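Local coordinates for protein phytase (Debaryomyces castellii, PDB 2GFI) that hydrolyses phosphate esters of phytate (inositol hexakisphosphate) as a 3-phytase of the histidine acid phosphatase family, at residues Y31-F36 / E278-Y283; M91-T96 / A240-L245; D106-F111 / A260-V265; V287-Y292 / E350-D355; Q371-I376 / V391-V396. All coordinates share one frame; numbering follows the deposited sequence.

Contact 1 (Y31-F36 / E278-Y283)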
# COMPACT_ATOMS: atom_id res chain seq x y z
N TYR A 31 2.39 2.46 -13.61
CA TYR A 31 1.21 3.25 -13.96
C TYR A 31 1.24 4.65 -13.36
O TYR A 31 0.30 5.40 -13.48
CB TYR A 31 -0.06 2.55 -13.49
CG TYR A 31 -0.36 1.26 -14.20
CD1 TYR A 31 -0.69 1.25 -15.55
CD2 TYR A 31 -0.34 0.04 -13.51
CE1 TYR A 31 -1.01 0.05 -16.19
CE2 TYR A 31 -0.66 -1.14 -14.12
CZ TYR A 31 -1.00 -1.12 -15.46
OH TYR A 31 -1.30 -2.30 -16.06
N ASN A 32 2.32 4.99 -12.68
CA ASN A 32 2.40 6.26 -12.07
C ASN A 32 2.47 7.39 -13.13
O ASN A 32 3.38 7.38 -13.98
CB ASN A 32 3.58 6.31 -11.09
CG ASN A 32 3.48 7.48 -10.14
OD1 ASN A 32 3.41 8.63 -10.59
ND2 ASN A 32 3.44 7.21 -8.83
N ILE A 33 1.52 8.32 -13.04
CA ILE A 33 1.32 9.46 -13.96
C ILE A 33 2.62 10.27 -14.08
O ILE A 33 3.01 10.69 -15.18
CB ILE A 33 0.06 10.29 -13.43
CG1 ILE A 33 -0.54 11.32 -14.42
CG2 ILE A 33 0.35 11.03 -12.17
CD1 ILE A 33 -0.18 11.05 -15.80
N ILE A 34 3.32 10.48 -12.95
CA ILE A 34 4.58 11.18 -12.96
C ILE A 34 5.54 10.67 -14.03
O ILE A 34 6.24 11.47 -14.67
CB ILE A 34 5.24 11.16 -11.59
CG1 ILE A 34 4.32 11.82 -10.57
CG2 ILE A 34 6.59 11.88 -11.63
CD1 ILE A 34 4.83 11.75 -9.15
N ARG A 35 5.57 9.35 -14.23
CA ARG A 35 6.57 8.78 -15.12
C ARG A 35 6.29 9.15 -16.57
O ARG A 35 7.17 8.98 -17.41
CB ARG A 35 6.78 7.25 -14.90
CG ARG A 35 7.47 6.96 -13.54
CD ARG A 35 8.66 5.94 -13.49
NE ARG A 35 9.03 5.62 -12.09
CZ ARG A 35 8.18 4.97 -11.25
NH1 ARG A 35 6.96 4.61 -11.71
NH2 ARG A 35 8.51 4.67 -9.98
N PHE A 36 5.10 9.69 -16.85
CA PHE A 36 4.72 10.06 -18.22
C PHE A 36 4.70 11.55 -18.45
O PHE A 36 4.39 12.01 -19.57
CB PHE A 36 3.37 9.45 -18.60
CG PHE A 36 3.32 7.99 -18.36
CD1 PHE A 36 4.26 7.15 -18.95
CD2 PHE A 36 2.40 7.46 -17.47
CE1 PHE A 36 4.27 5.80 -18.68
CE2 PHE A 36 2.40 6.09 -17.21
CZ PHE A 36 3.33 5.27 -17.80
N GLU A 278 -2.30 5.51 -23.01
CA GLU A 278 -1.63 5.42 -24.29
C GLU A 278 -1.18 6.81 -24.79
O GLU A 278 -0.14 6.93 -25.39
CB GLU A 278 -2.53 4.66 -25.24
CG GLU A 278 -2.26 4.90 -26.71
CD GLU A 278 -3.02 3.94 -27.61
OE1 GLU A 278 -4.19 3.59 -27.29
OE2 GLU A 278 -2.43 3.53 -28.64
N GLU A 279 -1.92 7.87 -24.47
CA GLU A 279 -1.53 9.21 -24.85
C GLU A 279 -0.41 9.71 -23.98
O GLU A 279 0.54 10.29 -24.50
CB GLU A 279 -2.74 10.16 -24.81
CG GLU A 279 -3.70 9.86 -25.93
CD GLU A 279 -5.16 10.20 -25.66
OE1 GLU A 279 -5.56 10.58 -24.52
OE2 GLU A 279 -5.93 10.02 -26.65
N PHE A 280 -0.49 9.48 -22.67
CA PHE A 280 0.59 9.85 -21.77
C PHE A 280 1.89 9.19 -22.18
O PHE A 280 2.95 9.81 -22.15
CB PHE A 280 0.29 9.37 -20.34
CG PHE A 280 -0.66 10.22 -19.60
CD1 PHE A 280 -0.34 11.54 -19.29
CD2 PHE A 280 -1.86 9.69 -19.15
CE1 PHE A 280 -1.25 12.34 -18.57
CE2 PHE A 280 -2.76 10.47 -18.45
CZ PHE A 280 -2.46 11.81 -18.16
N ILE A 281 1.82 7.91 -22.54
CA ILE A 281 3.04 7.17 -22.89
C ILE A 281 3.71 7.74 -24.16
O ILE A 281 4.95 7.80 -24.27
CB ILE A 281 2.69 5.67 -23.03
CG1 ILE A 281 2.44 5.07 -21.64
CG2 ILE A 281 3.75 4.94 -23.78
CD1 ILE A 281 1.73 3.68 -21.67
N GLN A 282 2.89 8.16 -25.13
CA GLN A 282 3.44 8.75 -26.35
C GLN A 282 3.92 10.16 -26.06
O GLN A 282 5.00 10.56 -26.50
CB GLN A 282 2.41 8.76 -27.47
CG GLN A 282 2.20 7.40 -28.01
CD GLN A 282 0.93 7.30 -28.80
OE1 GLN A 282 -0.16 7.25 -28.22
NE2 GLN A 282 1.05 7.28 -30.11
N TYR A 283 3.13 10.91 -25.30
CA TYR A 283 3.62 12.18 -24.83
C TYR A 283 4.99 12.02 -24.15
O TYR A 283 5.93 12.75 -24.46
CB TYR A 283 2.67 12.86 -23.86
CG TYR A 283 3.30 14.14 -23.31
CD1 TYR A 283 3.34 15.31 -24.07
CD2 TYR A 283 3.85 14.17 -22.03
CE1 TYR A 283 3.89 16.49 -23.58
CE2 TYR A 283 4.41 15.32 -21.52
CZ TYR A 283 4.43 16.49 -22.31
OH TYR A 283 4.97 17.64 -21.82

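Contact 2 (M91-T96 / A240-L245)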
# COMPACT_ATOMS: atom_id res chain seq x y z
N MET A 91 -11.88 28.46 -21.84
CA MET A 91 -12.94 29.26 -21.21
C MET A 91 -13.82 30.04 -22.20
O MET A 91 -14.94 30.38 -21.87
CB MET A 91 -12.38 30.20 -20.13
CG MET A 91 -11.81 29.49 -18.88
SD MET A 91 -12.88 28.28 -18.01
CE MET A 91 -12.23 26.76 -18.60
N SER A 92 -13.35 30.26 -23.41
CA SER A 92 -14.10 31.09 -24.33
C SER A 92 -14.96 30.25 -25.30
O SER A 92 -15.68 30.80 -26.15
CB SER A 92 -13.15 32.01 -25.08
OG SER A 92 -12.48 31.26 -26.07
N TYR A 93 -14.87 28.93 -25.17
CA TYR A 93 -15.80 27.99 -25.76
C TYR A 93 -17.23 28.38 -25.37
O TYR A 93 -17.53 28.58 -24.23
CB TYR A 93 -15.51 26.57 -25.25
CG TYR A 93 -16.44 25.51 -25.79
CD1 TYR A 93 -16.50 25.24 -27.14
CD2 TYR A 93 -17.27 24.77 -24.94
CE1 TYR A 93 -17.33 24.28 -27.64
CE2 TYR A 93 -18.12 23.79 -25.44
CZ TYR A 93 -18.14 23.56 -26.79
OH TYR A 93 -18.98 22.64 -27.33
N ASN A 94 -18.12 28.54 -26.32
CA ASN A 94 -19.43 28.89 -25.85
C ASN A 94 -20.32 27.67 -26.04
O ASN A 94 -20.47 27.13 -27.15
CB ASN A 94 -19.95 30.19 -26.49
CG ASN A 94 -20.93 29.93 -27.57
OD1 ASN A 94 -20.57 29.45 -28.67
ND2 ASN A 94 -22.22 30.24 -27.27
N GLY A 95 -20.84 27.20 -24.92
CA GLY A 95 -21.28 25.83 -24.83
C GLY A 95 -20.92 25.35 -23.44
O GLY A 95 -20.03 25.90 -22.79
N THR A 96 -21.64 24.34 -22.99
CA THR A 96 -21.32 23.64 -21.76
C THR A 96 -20.42 22.48 -22.13
O THR A 96 -20.76 21.68 -22.99
CB THR A 96 -22.61 23.15 -21.15
OG1 THR A 96 -23.37 24.30 -20.79
CG2 THR A 96 -22.35 22.46 -19.84
N ALA A 240 -15.56 15.80 -30.12
CA ALA A 240 -16.74 14.93 -30.25
C ALA A 240 -17.77 15.20 -29.15
O ALA A 240 -18.99 15.12 -29.38
CB ALA A 240 -16.31 13.44 -30.23
N SER A 241 -17.26 15.50 -27.96
CA SER A 241 -18.09 15.78 -26.81
C SER A 241 -18.40 17.27 -26.75
O SER A 241 -19.32 17.69 -26.05
CB SER A 241 -17.33 15.32 -25.55
OG SER A 241 -17.89 14.11 -25.04
N ASN A 242 -17.61 18.08 -27.44
CA ASN A 242 -17.71 19.54 -27.38
C ASN A 242 -17.63 20.13 -28.79
O ASN A 242 -16.58 20.60 -29.21
CB ASN A 242 -16.61 20.11 -26.48
CG ASN A 242 -16.55 19.41 -25.15
OD1 ASN A 242 -17.41 19.60 -24.30
ND2 ASN A 242 -15.58 18.55 -24.98
N PRO A 243 -18.74 20.05 -29.53
CA PRO A 243 -18.76 20.50 -30.93
C PRO A 243 -18.33 21.95 -31.06
O PRO A 243 -18.80 22.79 -30.29
CB PRO A 243 -20.24 20.32 -31.32
CG PRO A 243 -20.67 19.17 -30.43
CD PRO A 243 -20.06 19.53 -29.10
N GLY A 244 -17.38 22.21 -31.95
CA GLY A 244 -16.95 23.58 -32.23
C GLY A 244 -15.85 24.06 -31.30
O GLY A 244 -15.35 25.19 -31.46
N LEU A 245 -15.46 23.20 -30.35
CA LEU A 245 -14.31 23.50 -29.48
C LEU A 245 -13.08 23.83 -30.32
O LEU A 245 -12.63 23.02 -31.14
CB LEU A 245 -14.01 22.34 -28.54
CG LEU A 245 -12.74 22.53 -27.71
CD1 LEU A 245 -12.93 23.62 -26.63
CD2 LEU A 245 -12.28 21.20 -27.14

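Contact 3 (D106-F111 / A260-V265)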
# COMPACT_ATOMS: atom_id res chain seq x y z
N ASP A 106 -16.89 24.17 -13.98
CA ASP A 106 -17.16 24.26 -12.55
C ASP A 106 -16.41 25.35 -11.80
O ASP A 106 -15.77 25.07 -10.78
CB ASP A 106 -16.96 22.92 -11.86
CG ASP A 106 -17.74 21.82 -12.53
OD1 ASP A 106 -17.27 20.66 -12.50
OD2 ASP A 106 -18.81 22.03 -13.14
N ASP A 107 -16.52 26.59 -12.27
CA ASP A 107 -15.71 27.67 -11.71
C ASP A 107 -14.31 27.16 -11.67
O ASP A 107 -13.67 27.13 -10.61
CB ASP A 107 -16.15 28.00 -10.28
CG ASP A 107 -17.56 28.51 -10.22
OD1 ASP A 107 -18.04 29.07 -11.26
OD2 ASP A 107 -18.25 28.40 -9.17
N TYR A 108 -13.84 26.72 -12.81
CA TYR A 108 -12.53 26.16 -12.85
C TYR A 108 -11.56 27.33 -12.99
O TYR A 108 -11.58 28.06 -13.98
CB TYR A 108 -12.43 25.18 -14.00
CG TYR A 108 -11.09 24.54 -14.17
CD1 TYR A 108 -10.56 23.69 -13.20
CD2 TYR A 108 -10.36 24.75 -15.34
CE1 TYR A 108 -9.33 23.10 -13.39
CE2 TYR A 108 -9.14 24.15 -15.53
CZ TYR A 108 -8.63 23.33 -14.56
OH TYR A 108 -7.41 22.73 -14.78
N GLU A 109 -10.76 27.54 -11.96
CA GLU A 109 -9.80 28.61 -11.97
C GLU A 109 -8.51 28.16 -12.66
O GLU A 109 -8.17 26.99 -12.67
CB GLU A 109 -9.51 29.04 -10.55
CG GLU A 109 -10.71 29.66 -9.86
CD GLU A 109 -10.37 30.19 -8.47
OE1 GLU A 109 -9.71 29.48 -7.65
OE2 GLU A 109 -10.75 31.33 -8.17
N TYR A 110 -7.81 29.11 -13.26
CA TYR A 110 -6.48 28.83 -13.74
C TYR A 110 -5.59 28.63 -12.50
O TYR A 110 -5.75 29.37 -11.51
CB TYR A 110 -5.97 29.97 -14.59
CG TYR A 110 -4.58 29.71 -15.05
CD1 TYR A 110 -4.27 28.56 -15.75
CD2 TYR A 110 -3.55 30.62 -14.79
CE1 TYR A 110 -2.96 28.30 -16.16
CE2 TYR A 110 -2.23 30.37 -15.22
CZ TYR A 110 -1.95 29.20 -15.89
OH TYR A 110 -0.68 28.91 -16.31
N PHE A 111 -4.68 27.65 -12.53
CA PHE A 111 -4.01 27.23 -11.29
C PHE A 111 -2.87 28.13 -10.80
O PHE A 111 -2.42 28.03 -9.67
CB PHE A 111 -3.55 25.79 -11.40
CG PHE A 111 -2.45 25.56 -12.39
CD1 PHE A 111 -1.13 25.59 -11.98
CD2 PHE A 111 -2.74 25.25 -13.70
CE1 PHE A 111 -0.10 25.31 -12.88
CE2 PHE A 111 -1.73 25.01 -14.61
CZ PHE A 111 -0.42 25.04 -14.21
N ALA A 260 0.74 18.28 -15.35
CA ALA A 260 1.92 18.11 -14.50
C ALA A 260 2.06 19.26 -13.54
O ALA A 260 2.23 19.05 -12.35
CB ALA A 260 3.16 17.92 -15.32
N TYR A 261 1.95 20.49 -14.06
CA TYR A 261 2.01 21.67 -13.22
C TYR A 261 0.86 21.90 -12.29
O TYR A 261 1.09 22.32 -11.18
CB TYR A 261 2.40 22.92 -14.03
CG TYR A 261 3.84 22.76 -14.35
CD1 TYR A 261 4.80 22.97 -13.38
CD2 TYR A 261 4.24 22.28 -15.59
CE1 TYR A 261 6.12 22.77 -13.63
CE2 TYR A 261 5.59 22.08 -15.87
CZ TYR A 261 6.52 22.33 -14.86
OH TYR A 261 7.85 22.12 -15.09
N GLU A 262 -0.38 21.64 -12.70
CA GLU A 262 -1.49 21.79 -11.79
C GLU A 262 -1.42 20.76 -10.64
O GLU A 262 -1.78 21.05 -9.48
CB GLU A 262 -2.82 21.60 -12.53
CG GLU A 262 -4.01 21.96 -11.66
CD GLU A 262 -5.28 22.07 -12.48
OE1 GLU A 262 -5.57 21.15 -13.27
OE2 GLU A 262 -5.99 23.09 -12.33
N LEU A 263 -0.96 19.56 -10.99
CA LEU A 263 -0.63 18.56 -9.99
C LEU A 263 0.41 19.10 -8.98
O LEU A 263 0.16 19.10 -7.77
CB LEU A 263 -0.13 17.27 -10.68
CG LEU A 263 0.33 16.09 -9.81
CD1 LEU A 263 -0.80 15.57 -8.92
CD2 LEU A 263 0.78 14.98 -10.75
N ASN A 264 1.55 19.62 -9.47
CA ASN A 264 2.53 20.27 -8.59
C ASN A 264 1.90 21.34 -7.73
O ASN A 264 2.06 21.38 -6.51
CB ASN A 264 3.63 20.95 -9.42
CG ASN A 264 4.55 19.99 -10.06
OD1 ASN A 264 4.44 18.79 -9.85
ND2 ASN A 264 5.47 20.51 -10.86
N VAL A 265 1.13 22.21 -8.36
CA VAL A 265 0.63 23.38 -7.67
C VAL A 265 -0.52 23.10 -6.71
O VAL A 265 -0.54 23.62 -5.60
CB VAL A 265 0.27 24.50 -8.68
CG1 VAL A 265 -0.51 25.63 -7.97
CG2 VAL A 265 1.55 25.02 -9.35
O HOH W 1 -6.25 25.42 -13.77

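Contact 4 (V287-Y292 / E350-D355)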
# COMPACT_ATOMS: atom_id res chain seq x y z
N VAL A 287 8.91 13.63 -25.04
CA VAL A 287 9.80 14.30 -24.11
C VAL A 287 11.11 13.55 -23.98
O VAL A 287 12.16 14.16 -23.98
CB VAL A 287 9.18 14.53 -22.67
CG1 VAL A 287 10.22 15.16 -21.73
CG2 VAL A 287 7.94 15.40 -22.73
N ASP A 288 11.09 12.23 -23.86
CA ASP A 288 12.36 11.50 -23.83
C ASP A 288 13.19 11.81 -25.06
O ASP A 288 14.39 11.97 -24.95
CB ASP A 288 12.14 10.01 -23.76
CG ASP A 288 11.74 9.54 -22.38
OD1 ASP A 288 12.05 10.25 -21.37
OD2 ASP A 288 11.13 8.44 -22.21
N LEU A 289 12.54 11.88 -26.24
CA LEU A 289 13.20 12.14 -27.49
C LEU A 289 13.81 13.53 -27.51
O LEU A 289 15.01 13.71 -27.72
CB LEU A 289 12.19 12.06 -28.61
CG LEU A 289 11.97 10.76 -29.36
CD1 LEU A 289 10.89 11.02 -30.40
CD2 LEU A 289 13.28 10.28 -29.98
N ASP A 290 12.97 14.52 -27.27
CA ASP A 290 13.45 15.88 -27.19
C ASP A 290 14.64 16.00 -26.22
O ASP A 290 15.66 16.57 -26.56
CB ASP A 290 12.31 16.79 -26.77
CG ASP A 290 12.72 18.22 -26.70
OD1 ASP A 290 13.53 18.64 -27.56
OD2 ASP A 290 12.32 19.01 -25.81
N ASP A 291 14.52 15.46 -25.01
CA ASP A 291 15.64 15.60 -24.07
C ASP A 291 16.82 14.74 -24.42
O ASP A 291 17.95 15.13 -24.18
CB ASP A 291 15.20 15.33 -22.65
CG ASP A 291 14.19 16.33 -22.17
OD1 ASP A 291 14.17 17.48 -22.66
OD2 ASP A 291 13.34 16.03 -21.30
N TYR A 292 16.58 13.57 -25.00
CA TYR A 292 17.72 12.76 -25.41
C TYR A 292 18.54 13.51 -26.47
O TYR A 292 19.77 13.57 -26.37
CB TYR A 292 17.33 11.38 -25.93
CG TYR A 292 18.54 10.67 -26.52
CD1 TYR A 292 19.47 10.03 -25.69
CD2 TYR A 292 18.77 10.67 -27.90
CE1 TYR A 292 20.58 9.38 -26.20
CE2 TYR A 292 19.88 10.04 -28.43
CZ TYR A 292 20.79 9.39 -27.58
OH TYR A 292 21.90 8.77 -28.08
N GLU A 350 22.54 3.48 -28.54
CA GLU A 350 22.17 4.12 -29.79
C GLU A 350 21.15 5.24 -29.59
O GLU A 350 20.45 5.31 -28.58
CB GLU A 350 21.71 3.09 -30.84
CG GLU A 350 20.91 1.90 -30.31
CD GLU A 350 20.31 0.99 -31.40
OE1 GLU A 350 20.67 1.17 -32.62
OE2 GLU A 350 19.47 0.09 -31.05
N ASP A 351 21.11 6.12 -30.58
CA ASP A 351 20.13 7.17 -30.68
C ASP A 351 18.73 6.60 -30.67
O ASP A 351 18.49 5.50 -31.17
CB ASP A 351 20.40 7.99 -31.94
CG ASP A 351 21.65 8.87 -31.80
OD1 ASP A 351 22.22 9.03 -30.68
OD2 ASP A 351 22.14 9.46 -32.79
N LEU A 352 17.81 7.35 -30.07
CA LEU A 352 16.44 6.92 -29.92
C LEU A 352 15.75 6.89 -31.26
O LEU A 352 15.98 7.76 -32.10
CB LEU A 352 15.72 7.85 -28.94
CG LEU A 352 15.73 7.38 -27.48
CD1 LEU A 352 17.17 7.13 -26.95
CD2 LEU A 352 15.01 8.39 -26.60
N PRO A 353 14.90 5.90 -31.50
CA PRO A 353 14.13 5.88 -32.71
C PRO A 353 13.02 6.92 -32.62
O PRO A 353 12.60 7.29 -31.52
CB PRO A 353 13.54 4.47 -32.72
CG PRO A 353 13.41 4.11 -31.24
CD PRO A 353 14.62 4.73 -30.62
N VAL A 354 12.56 7.38 -33.79
CA VAL A 354 11.47 8.35 -33.89
C VAL A 354 10.27 7.76 -34.62
O VAL A 354 9.17 8.29 -34.54
CB VAL A 354 11.94 9.63 -34.62
CG1 VAL A 354 12.98 10.35 -33.77
CG2 VAL A 354 12.49 9.31 -36.06
N ASP A 355 10.48 6.66 -35.32
CA ASP A 355 9.46 6.19 -36.26
C ASP A 355 8.57 5.14 -35.60
O ASP A 355 7.64 4.63 -36.20
CB ASP A 355 10.12 5.68 -37.56
CG ASP A 355 11.08 4.50 -37.32
OD1 ASP A 355 11.86 4.51 -36.32
OD2 ASP A 355 11.12 3.51 -38.08

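Contact 5 (Q371-I376 / V391-V396)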
# COMPACT_ATOMS: atom_id res chain seq x y z
N GLN A 371 11.22 16.29 -11.03
CA GLN A 371 11.35 17.46 -10.16
C GLN A 371 11.98 16.95 -8.88
O GLN A 371 11.62 15.86 -8.42
CB GLN A 371 10.01 18.08 -9.87
CG GLN A 371 9.32 18.64 -11.08
CD GLN A 371 9.87 20.01 -11.51
OE1 GLN A 371 10.89 20.46 -10.99
NE2 GLN A 371 9.19 20.66 -12.44
N GLY A 372 12.96 17.69 -8.34
CA GLY A 372 13.60 17.27 -7.12
C GLY A 372 14.58 16.15 -7.39
O GLY A 372 14.95 15.41 -6.46
N ALA A 373 15.00 15.99 -8.65
CA ALA A 373 16.00 14.99 -9.04
C ALA A 373 17.24 15.00 -8.14
O ALA A 373 17.71 16.06 -7.75
CB ALA A 373 16.41 15.20 -10.47
N ARG A 374 17.78 13.82 -7.87
CA ARG A 374 18.94 13.68 -7.04
C ARG A 374 19.88 12.69 -7.69
O ARG A 374 19.53 11.53 -7.92
CB ARG A 374 18.54 13.27 -5.61
CG ARG A 374 17.59 12.07 -5.51
CD ARG A 374 16.69 12.08 -4.31
NE ARG A 374 15.73 13.15 -4.44
CZ ARG A 374 14.81 13.48 -3.55
NH1 ARG A 374 14.69 12.82 -2.39
NH2 ARG A 374 13.97 14.47 -3.84
N THR A 375 21.06 13.15 -8.03
CA THR A 375 22.08 12.24 -8.48
C THR A 375 23.12 12.23 -7.37
O THR A 375 23.66 13.26 -6.99
CB THR A 375 22.65 12.72 -9.83
OG1 THR A 375 21.79 12.24 -10.88
CG2 THR A 375 24.06 12.12 -10.11
N ILE A 376 23.34 11.05 -6.81
CA ILE A 376 24.28 10.94 -5.71
C ILE A 376 25.41 9.98 -6.09
O ILE A 376 25.16 8.91 -6.66
CB ILE A 376 23.54 10.45 -4.47
CG1 ILE A 376 22.75 11.60 -3.82
CG2 ILE A 376 24.50 9.76 -3.49
CD1 ILE A 376 21.66 11.10 -2.88
N VAL A 391 23.67 6.68 -7.01
CA VAL A 391 22.30 6.49 -6.59
C VAL A 391 21.52 7.64 -7.26
O VAL A 391 21.66 8.82 -6.88
CB VAL A 391 22.16 6.52 -5.03
CG1 VAL A 391 20.85 5.92 -4.59
CG2 VAL A 391 23.32 5.75 -4.35
N ILE A 392 20.73 7.29 -8.28
CA ILE A 392 19.97 8.25 -9.05
C ILE A 392 18.53 8.11 -8.60
O ILE A 392 17.93 7.03 -8.69
CB ILE A 392 20.07 7.92 -10.51
CG1 ILE A 392 21.52 7.65 -10.93
CG2 ILE A 392 19.33 9.01 -11.36
CD1 ILE A 392 22.51 8.75 -10.49
N ASN A 393 17.99 9.18 -8.06
CA ASN A 393 16.61 9.18 -7.58
C ASN A 393 16.29 7.94 -6.78
O ASN A 393 15.30 7.25 -7.03
CB ASN A 393 15.69 9.39 -8.74
CG ASN A 393 16.06 10.61 -9.47
OD1 ASN A 393 16.25 10.60 -10.68
ND2 ASN A 393 16.23 11.67 -8.73
N ASP A 394 17.17 7.70 -5.81
CA ASP A 394 17.00 6.68 -4.80
C ASP A 394 17.18 5.26 -5.26
O ASP A 394 16.76 4.34 -4.56
CB ASP A 394 15.68 6.83 -4.07
CG ASP A 394 15.62 8.08 -3.28
OD1 ASP A 394 16.56 8.31 -2.49
OD2 ASP A 394 14.65 8.88 -3.36
N ALA A 395 17.84 5.06 -6.40
CA ALA A 395 18.13 3.74 -6.90
C ALA A 395 19.62 3.64 -7.19
O ALA A 395 20.17 4.55 -7.78
CB ALA A 395 17.35 3.47 -8.18
N VAL A 396 20.27 2.55 -6.79
CA VAL A 396 21.66 2.38 -7.18
C VAL A 396 21.61 2.06 -8.64
O VAL A 396 20.85 1.19 -9.05
CB VAL A 396 22.38 1.24 -6.42
CG1 VAL A 396 23.79 1.03 -7.00
CG2 VAL A 396 22.40 1.51 -4.88

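Contact 1 (Y31-F36 / E278-Y283)
The first turn of helix 277-295 meets an Asx turn of the N-terminal loop, and the two join through Ile33 and Phe36 on one side and Phe280 and Ile281 on the other. From Ile33 CG1, anti to the backbone N (chi1 -166°), CD1 sits over one face of the Phe280 ring, 3.4 Å from its centroid and displaced toward the rim. Phe36 places its CB 3.5 Å from Phe280 CB, the two side chains crossing at about a right angle, while Ile281 CG1 lies over a face of the Phe36 ring, 3.6 Å from Phe36 CE1. Asn32 OD1 accepts from Ile34 N at 3.0 Å, which closes the Asx turn just ahead of Phe36. An alanine in place of Phe36 would probably open a gap beside Ile281 CG1, whose aromatic partner in the loop would be gone. Phe36 O lies in the plane of the Tyr283 ring at its edge, 3.3 Å from Tyr283 CD2. Phe49 of the second subunit also packs on Phe36.

Contact 2 (M91-T96 / A240-L245)
With CG anti to its backbone N (chi1 179°), Tyr93 extends its ring across to the turn at 242-245, where Leu245 CG is likewise anti to its own backbone N (chi1 174°). Tyr93 OH donates to Pro243 O at 3.0 Å. That oxygen lies near the plane of the ring, at its edge, whereas the hydroxyl stands 37° above the plane of the carbonyl it binds. Leu245 CB approaches Tyr93 CE1 at 3.9 Å, and its CD1 is 4.0 Å from Tyr93 CD1, the two side chains crossing at about a right angle. Beside the hydroxyl, Asn242 CB comes to 3.6 Å from Tyr93 OH. The Asn242 amide is engaged in other bonds, giving ND2 to Phe238 O and receiving Lys98 N at OD1, and its plane stands almost perpendicular to the tyrosine ring. Leu245 N returns to Asn242 O at 3.1 Å, closing a type II beta turn, with Gly244 at its positive-phi position, directly after helix 229-241.

Contact 3 (D106-F111 / A260-V265)
The irregular backbone of 106-111 draws up to helix 249-266, with the CA atoms of Phe111 and Glu262 6.0 Å apart. Phe111 CG, set between its backbone N and carbonyl carbon (chi1 68°), directs the ring toward the helix, and one face lies on the helix backbone: Glu262 CA stands 3.8 Å above the ring plane, over its centre. Around the ring, Tyr261 CB is 3.5 Å from Phe111 CZ, and Val265 CB is 3.7 Å from Phe111 CD1. The side chain of Tyr261 lies about 6 Å from that of the predicted nucleophile His70, so the helix probably borders the active site. Glu262 and Tyr108 meet tip to tip, ring and carboxylate planes 74° apart. Tyr108 OH lies 2.9 Å from Glu262 OE2 and equally near OE1, two weak and alternative bonds for one proton. A water donates to Glu262 OE2 and, at 2.7 Å, to Glu109 O, tying the carboxylate to the loop backbone. Ser269 OG is the stronger partner of Glu262 OE1. The carboxylate thus meets a phenol, a serine hydroxyl and a water, which would probably stabilise its charge, while the aliphatic stem of the same glutamate serves the apolar face of Phe111.

Contact 4 (V287-Y292 / E350-D355)
Asp351 OD1 receives Tyr292 OH at 2.6 Å, a short bond that uses the anti lone pair of the carboxylate oxygen. The aspartate comes at the edge of the phenol, with its CG in the ring plane and the carboxylate turned 67° from it. Tyr292 has CG anti to its backbone N (chi1 172°), and its ring reaches from helix 277-295 toward the loop, where Leu352 packs on one face: Leu352 CD1 lies 3.8 Å from the centroid, over the centre. The other branch, Leu352 CD2, is 3.8 Å from Tyr292 CB. In this way the loop between helices 333-343 and 365-368 is laid along one flank of the long helix within the histidine phosphatase domain. A phenylalanine at Tyr292 would probably keep the ring against Leu352 but leave Asp351 OD1 without this hydroxyl donor. One turn earlier, Leu289 CD2 touches Leu352 CB at 3.6 Å and also packs against Val354 CG1 and Pro353 O. The Pro353 and Leu352 carbonyls accept from Tyr285 OH and Tyr293 OH on the same helix. Asp288 takes His365 N and Ser361 OG, and Tyr363 meets the Tyr292 ring edge-to-face.

Contact 5 (Q371-I376 / V391-V396)
The Arg374 guanidinium has Asp394 OD2 well out of its plane, while at its edge, in plane, it meets the Gly372 carbonyl. Arg374 NE and NH2 both donate side-on to Gly372 O, NE at 3.1 Å, so two bonds to one oxygen fix its rotation; chi3 is bent (69°), which folds NE back toward Gly372. Asp394 OD2 stays 4.1 Å from Arg374 NH1, opposite charges beyond salt-bridge distance with no N-H pointing at the oxygen, and the carboxylate plane is turned 72° from the guanidinium. The stronger partner of Arg374 is Asp136, in a salt bridge; Tyr43 OH binds Asp394 OD2 and its ring makes a cation-pi contact with Arg374. The backbones of the antiparallel hairpin 374-382 and 385-392, in the central sheet, are paired. Ile376 and Val391 form a hydrogen-bonded pair, Ile376 N to Val391 O at 2.8 Å and Val391 N to Ile376 O at 2.7 Å. Asn393 N gives an almost straight bond to Arg374 O (2.8 Å), within the type I' turn from Ile392 to Ala395. Thr375 and Ile392, a non-hydrogen-bonded pair, lie side by side, Ile392 CD1 3.6 Å from Thr375 OG1. Thr375 OG1 is hydrogen-bonded to His340 NE2.

How the contacts relate
Contact 5 lies deepest, about 8 Å from the centre of the chain, and is the one built on strand pairing. Contacts 1 and 3 are also buried, but each sets a loop against a helix, the first through apolar side chains and the second through a ring face on the helix and, beside it, a hydrogen-bonded carboxylate. Contacts 1 and 4 share helix 277-295 in adjoining segments; contact 4, only partly buried, adds a short phenol-carboxylate bond. Contact 2, about 36 Å out, is the most peripheral and rests on a single tyrosine. Contact 3 touches contact 5 where Tyr261 meets Gln371, close to the predicted catalytic residues His70 and Asp333.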